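Local structure of nitrogenase molybdenum-iron protein alpha chain (4WES) at residues A[90-94]-A[243-248]; A[252-258]-A[273-279]. The protein forms, with the beta chain, the molybdenum-iron component of nitrogenase, which reduces dinitrogen to ammonium using metal clusters as cofactors. All coordinates share one frame. Residue numbers count along the deposited sequence, not the author numbering.

Interaction 1: residues A[90-94]-A[243-248]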
loop_
_atom_site.group_PDB
_atom_site.type_symbol
_atom_site.label_atom_id
_atom_site.label_comp_id
_atom_site.label_asym_id
_atom_site.label_seq_id
_atom_site.Cartn_x
_atom_site.Cartn_y
_atom_site.Cartn_z
ATOM N N LYS A 90 16.363 -21.309 9.325
ATOM C CA LYS A 90 17.117 -20.149 8.854
ATOM C C LYS A 90 18.546 -20.549 8.487
ATOM O O LYS A 90 19.157 -21.396 9.140
ATOM C CB LYS A 90 17.100 -19.018 9.878
ATOM C CG LYS A 90 15.734 -18.362 10.093
ATOM C CD LYS A 90 15.864 -17.105 10.960
ATOM C CE LYS A 90 14.541 -16.374 11.103
ATOM N NZ LYS A 90 14.666 -15.167 11.922
ATOM N N SER A 91 19.056 -19.914 7.448
ATOM C CA SER A 91 20.400 -20.194 6.918
ATOM C C SER A 91 21.096 -18.916 6.546
ATOM O O SER A 91 20.471 -17.945 6.108
ATOM C CB SER A 91 20.326 -21.066 5.662
ATOM O OG SER A 91 19.662 -22.286 5.936
ATOM N N LYS A 92 22.420 -18.915 6.682
ATOM C CA LYS A 92 23.203 -17.818 6.178
ATOM C C LYS A 92 24.461 -18.381 5.497
ATOM O O LYS A 92 24.896 -19.486 5.819
ATOM C CB LYS A 92 23.548 -16.836 7.268
ATOM C CG LYS A 92 24.362 -17.396 8.340
ATOM C CD LYS A 92 24.457 -16.439 9.575
ATOM C CE LYS A 92 25.221 -17.081 10.713
ATOM N NZ LYS A 92 26.620 -17.412 10.304
ATOM N N PRO A 93 25.045 -17.642 4.555
ATOM C CA PRO A 93 26.271 -18.128 3.941
ATOM C C PRO A 93 27.347 -18.400 4.995
ATOM O O PRO A 93 27.622 -17.551 5.834
ATOM C CB PRO A 93 26.684 -16.976 3.053
ATOM C CG PRO A 93 25.501 -16.166 2.860
ATOM C CD PRO A 93 24.628 -16.345 4.039
ATOM N N GLU A 94 27.951 -19.577 4.938
ATOM C CA GLU A 94 28.939 -19.930 5.948
ATOM C C GLU A 94 30.131 -18.978 5.834
ATOM O O GLU A 94 30.615 -18.724 4.739
ATOM C CB GLU A 94 29.408 -21.373 5.805
ATOM C CG GLU A 94 30.177 -21.913 7.011
ATOM C CD GLU A 94 29.342 -22.133 8.269
ATOM O OE1 GLU A 94 28.097 -22.128 8.200
ATOM O OE2 GLU A 94 29.957 -22.374 9.351
ATOM N N ASP A 243 20.992 -24.609 9.877
ATOM C CA ASP A 243 22.082 -23.818 9.343
ATOM C C ASP A 243 23.328 -24.638 9.016
ATOM O O ASP A 243 24.417 -24.061 8.937
ATOM C CB ASP A 243 22.435 -22.635 10.275
ATOM C CG ASP A 243 23.305 -21.591 9.594
ATOM O OD1 ASP A 243 23.110 -21.306 8.395
ATOM O OD2 ASP A 243 24.238 -21.056 10.266
ATOM N N ALA A 244 23.193 -25.938 8.773
ATOM C CA ALA A 244 24.354 -26.780 8.559
ATOM C C ALA A 244 24.931 -26.632 7.172
ATOM O O ALA A 244 24.219 -26.496 6.182
ATOM C CB ALA A 244 23.984 -28.246 8.759
ATOM N N THR A 245 26.264 -26.734 7.112
ATOM C CA THR A 245 26.931 -27.071 5.872
ATOM C C THR A 245 27.043 -28.579 5.746
ATOM O O THR A 245 27.100 -29.323 6.752
ATOM C CB THR A 245 28.349 -26.478 5.793
ATOM O OG1 THR A 245 29.136 -27.060 6.827
ATOM C CG2 THR A 245 28.302 -24.976 5.885
ATOM N N TYR A 246 27.160 -29.036 4.501
ATOM C CA TYR A 246 27.400 -30.446 4.248
ATOM C C TYR A 246 28.660 -30.932 4.957
ATOM O O TYR A 246 28.696 -32.008 5.575
ATOM C CB TYR A 246 27.477 -30.656 2.731
ATOM C CG TYR A 246 27.645 -32.079 2.307
ATOM C CD1 TYR A 246 26.572 -32.953 2.293
ATOM C CD2 TYR A 246 28.895 -32.565 1.885
ATOM C CE1 TYR A 246 26.696 -34.253 1.890
ATOM C CE2 TYR A 246 29.014 -33.875 1.462
ATOM C CZ TYR A 246 27.938 -34.724 1.467
ATOM O OH TYR A 246 28.091 -36.019 1.072
ATOM N N GLU A 247 29.734 -30.130 4.889
ATOM C CA GLU A 247 30.998 -30.513 5.504
ATOM C C GLU A 247 30.863 -30.671 7.012
ATOM O O GLU A 247 31.489 -31.563 7.605
ATOM C CB GLU A 247 32.055 -29.493 5.129
ATOM C CG GLU A 247 33.425 -29.761 5.739
ATOM C CD GLU A 247 34.408 -28.734 5.264
ATOM O OE1 GLU A 247 34.837 -27.919 6.104
ATOM O OE2 GLU A 247 34.739 -28.746 4.059
ATOM N N LYS A 248 30.069 -29.830 7.661
ATOM C CA LYS A 248 29.891 -30.001 9.103
ATOM C C LYS A 248 29.202 -31.317 9.411
ATOM O O LYS A 248 29.534 -31.994 10.400
ATOM C CB LYS A 248 29.177 -28.807 9.750
ATOM C CG LYS A 248 30.166 -27.660 9.890
ATOM C CD LYS A 248 29.652 -26.290 10.159
ATOM C CE LYS A 248 29.106 -26.166 11.521
ATOM N NZ LYS A 248 28.679 -24.749 11.898
HETATM O O HOH W 1 19.153 -24.404 7.772
HETATM O O HOH W 2 26.463 -19.830 9.277
HETATM O O HOH W 3 27.077 -24.202 9.732
#
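Asp-243 begins the contact with a left-handed backbone (phi/psi 56/24°), and its carboxylate turns to the loop 90-94. Its OD1 accepts the one direct hydrogen bond across the pair, from Lys-92 N (3.0 Å, 158° at the hydrogen); OD1 also forms a salt bridge with Lys-67, and OD2 a hydrogen bond with Trp-223. Waters bridge further polar groups: one molecule donates to Ser-91 OG, which is also hydrogen-bonded to Asn-102, and accepts from Asp-243 N (2.8 Å each), while another donates to Asp-243 OD2 (2.7 Å) and Glu-94 OE1 (3.0 Å) and accepts from Lys-92 NZ (2.6 Å). Further on, Thr-245 CG2 lies 3.7 Å from Glu-94 OE1, and Thr-245 OG1 accepts from Lys-248 N at 3.0 Å. Lys-248 NZ then reaches Glu-94 OE2 in a long salt bridge (3.7 Å); Glu-94 OE1 has a stronger ionic partner in Lys-67. The loop following helix 77-81 is thus fastened, largely through charge and water, to a classic threonine N-cap at the start of helix 246-250.

Interaction 2: residues A[252-258]-A[273-279]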
loop_
_atom_site.group_PDB
_atom_site.type_symbol
_atom_site.label_atom_id
_atom_site.label_comp_id
_atom_site.label_asym_id
_atom_site.label_seq_id
_atom_site.Cartn_x
_atom_site.Cartn_y
_atom_site.Cartn_z
ATOM N N ALA A 252 30.513 -34.717 11.769
ATOM C CA ALA A 252 29.765 -34.819 13.002
ATOM C C ALA A 252 30.466 -35.754 14.021
ATOM O O ALA A 252 30.250 -35.628 15.218
ATOM C CB ALA A 252 28.341 -35.291 12.769
ATOM N N ASP A 253 31.306 -36.686 13.551
ATOM C CA ASP A 253 32.006 -37.575 14.457
ATOM C C ASP A 253 33.100 -36.881 15.280
ATOM O O ASP A 253 33.657 -37.496 16.175
ATOM C CB ASP A 253 32.594 -38.775 13.703
ATOM C CG ASP A 253 33.573 -38.371 12.598
ATOM O OD1 ASP A 253 33.298 -37.410 11.849
ATOM O OD2 ASP A 253 34.632 -39.033 12.496
ATOM N N LYS A 254 33.410 -35.630 15.006
ATOM C CA LYS A 254 34.468 -34.904 15.691
ATOM C C LYS A 254 33.906 -34.153 16.894
ATOM O O LYS A 254 34.015 -32.912 17.007
ATOM C CB LYS A 254 35.185 -33.989 14.705
ATOM C CG LYS A 254 35.809 -34.723 13.529
ATOM C CD LYS A 254 36.942 -35.647 13.984
ATOM C CE LYS A 254 37.209 -36.738 12.963
ATOM N NZ LYS A 254 37.581 -36.129 11.677
ATOM N N ALA A 255 33.293 -34.913 17.806
ATOM C CA ALA A 255 32.686 -34.354 19.000
ATOM C C ALA A 255 32.845 -35.321 20.138
ATOM O O ALA A 255 32.973 -36.521 19.930
ATOM C CB ALA A 255 31.205 -34.039 18.806
ATOM N N ASP A 256 32.787 -34.792 21.356
ATOM C CA ASP A 256 32.760 -35.628 22.551
ATOM C C ASP A 256 31.393 -35.871 23.161
ATOM O O ASP A 256 31.254 -36.803 23.938
ATOM C CB ASP A 256 33.672 -35.033 23.618
ATOM C CG ASP A 256 35.118 -35.307 23.323
ATOM O OD1 ASP A 256 35.410 -36.281 22.594
ATOM O OD2 ASP A 256 35.963 -34.554 23.763
ATOM N N LEU A 257 30.392 -35.050 22.801
ATOM C CA LEU A 257 29.075 -35.241 23.373
ATOM C C LEU A 257 28.028 -34.781 22.388
ATOM O O LEU A 257 28.110 -33.662 21.870
ATOM C CB LEU A 257 28.940 -34.447 24.696
ATOM C CG LEU A 257 27.626 -34.627 25.483
ATOM C CD1 LEU A 257 27.464 -36.057 25.990
ATOM C CD2 LEU A 257 27.628 -33.631 26.627
ATOM N N ASN A 258 27.039 -35.653 22.152
ATOM C CA ASN A 258 25.865 -35.302 21.353
ATOM C C ASN A 258 24.722 -34.858 22.269
ATOM O O ASN A 258 24.439 -35.504 23.290
ATOM C CB ASN A 258 25.402 -36.515 20.538
ATOM C CG ASN A 258 26.176 -36.702 19.255
ATOM O OD1 ASN A 258 26.514 -35.723 18.603
ATOM N ND2 ASN A 258 26.325 -37.957 18.826
ATOM N N MET A 273 25.787 -43.245 16.325
ATOM C CA MET A 273 27.058 -42.594 16.618
ATOM C C MET A 273 27.673 -43.144 17.902
ATOM O O MET A 273 28.896 -43.261 18.016
ATOM C CB MET A 273 26.915 -41.083 16.665
ATOM C CG MET A 273 26.662 -40.469 15.314
ATOM S SD MET A 273 26.629 -38.666 15.321
ATOM C CE MET A 273 28.374 -38.308 15.463
ATOM N N GLU A 274 26.839 -43.436 18.901
ATOM C CA GLU A 274 27.343 -44.061 20.103
ATOM C C GLU A 274 27.925 -45.446 19.787
ATOM O O GLU A 274 29.019 -45.785 20.240
ATOM C CB GLU A 274 26.276 -44.168 21.196
ATOM C CG GLU A 274 26.829 -44.709 22.508
ATOM C CD GLU A 274 25.897 -44.639 23.683
ATOM O OE1 GLU A 274 24.798 -44.076 23.566
ATOM O OE2 GLU A 274 26.265 -45.210 24.714
ATOM N N THR A 275 27.207 -46.263 18.999
ATOM C CA THR A 275 27.686 -47.598 18.693
ATOM C C THR A 275 28.982 -47.563 17.867
ATOM O O THR A 275 29.932 -48.319 18.130
ATOM C CB THR A 275 26.610 -48.352 17.923
ATOM O OG1 THR A 275 25.443 -48.425 18.749
ATOM C CG2 THR A 275 27.088 -49.706 17.498
ATOM N N LYS A 276 29.003 -46.725 16.830
ATOM C CA LYS A 276 30.089 -46.754 15.857
ATOM C C LYS A 276 31.333 -46.009 16.343
ATOM O O LYS A 276 32.450 -46.467 16.109
ATOM C CB LYS A 276 29.624 -46.192 14.519
ATOM C CG LYS A 276 30.683 -46.243 13.427
ATOM C CD LYS A 276 30.099 -45.917 12.051
ATOM C CE LYS A 276 31.174 -45.902 10.981
ATOM N NZ LYS A 276 30.616 -45.751 9.618
ATOM N N TYR A 277 31.134 -44.866 16.993
ATOM C CA TYR A 277 32.238 -43.975 17.385
ATOM C C TYR A 277 32.526 -43.938 18.899
ATOM O O TYR A 277 33.584 -43.461 19.297
ATOM C CB TYR A 277 31.980 -42.550 16.864
ATOM C CG TYR A 277 31.892 -42.473 15.381
ATOM C CD1 TYR A 277 33.016 -42.704 14.572
ATOM C CD2 TYR A 277 30.689 -42.199 14.736
ATOM C CE1 TYR A 277 32.940 -42.670 13.190
ATOM C CE2 TYR A 277 30.625 -42.154 13.378
ATOM C CZ TYR A 277 31.735 -42.379 12.593
ATOM O OH TYR A 277 31.629 -42.331 11.230
ATOM N N GLY A 278 31.566 -44.375 19.709
ATOM C CA GLY A 278 31.706 -44.277 21.163
ATOM C C GLY A 278 31.238 -42.947 21.710
ATOM O O GLY A 278 31.399 -42.687 22.888
ATOM N N ILE A 279 30.637 -42.091 20.867
ATOM C CA ILE A 279 30.211 -40.774 21.314
ATOM C C ILE A 279 28.904 -40.883 22.083
ATOM O O ILE A 279 27.892 -41.324 21.520
ATOM C CB ILE A 279 30.079 -39.821 20.127
ATOM C CG1 ILE A 279 31.400 -39.668 19.356
ATOM C CG2 ILE A 279 29.545 -38.465 20.581
ATOM C CD1 ILE A 279 31.238 -39.094 17.968
HETATM O O HOH W 4 25.639 -40.260 20.317
#
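Met-273 lays its methyl group against the backbone and side chain of Ala-252: Met-273 CE is 3.3 Å from Ala-252 O and 4.0 Å from Ala-252 CB. Met-273 CE also lies 3.8 Å from Asp-253 CA, while the sulfur faces the other end of the segment, where Asn-258 ND2 donates a weak hydrogen bond to Met-273 SD (3.6 Å, 154° at the hydrogen). One turn of helix later, Tyr-277 offers a ring face to Asp-253; Asp-253 CB stands 3.8 Å from the ring centroid and only 5° off its normal, a well-centred CH-pi contact. These residues belong to a right-handed beta-alpha-beta crossover, in which helix 263-277 links the neighbouring parallel strands 257-260 and 281-283, so the end of the helix packs back on the approach to the first strand. The helix ends at Tyr-277; Gly-278 leaves helical geometry with phi/psi 87/7°, at which a CB would jam against the preceding carbonyl O. Ile-279 then turns back and buries 96 Å² against 252-258. Ile-279 CD1 approaches Asp-253 O (3.4 Å), Ile-279 CG1 approaches Ala-255 O (3.6 Å), and Ile-279 CG2 sits 3.7 Å from Asn-258 ND2. A water accepts from Asn-258 ND2 and donates to Ile-279 O, both at 2.8 Å, while Asn-258 OD1 is held by Asn-211 of strand 209-215.

How the interactions relate
The two contacts come in series along the chain: interaction 1 closes at residue 248, and interaction 2 opens at 252. Their centres are about 20 Å apart, and helix 246-250 is followed directly by strand 257-260, so the connection is short. Interaction 1 spans 149 residues, tying the loop between helix 77-81 and strand 106-107 to the region after strand 235-239, whereas interaction 2 spans 15 and stays inside one beta-alpha-beta unit. The first joins the parts of the chain that hold two separate four-stranded parallel sheets; the second packs the end of helix 263-277 and the turn after it against the entry to strand 257-260 of one sheet. Both lie away from the cluster sites.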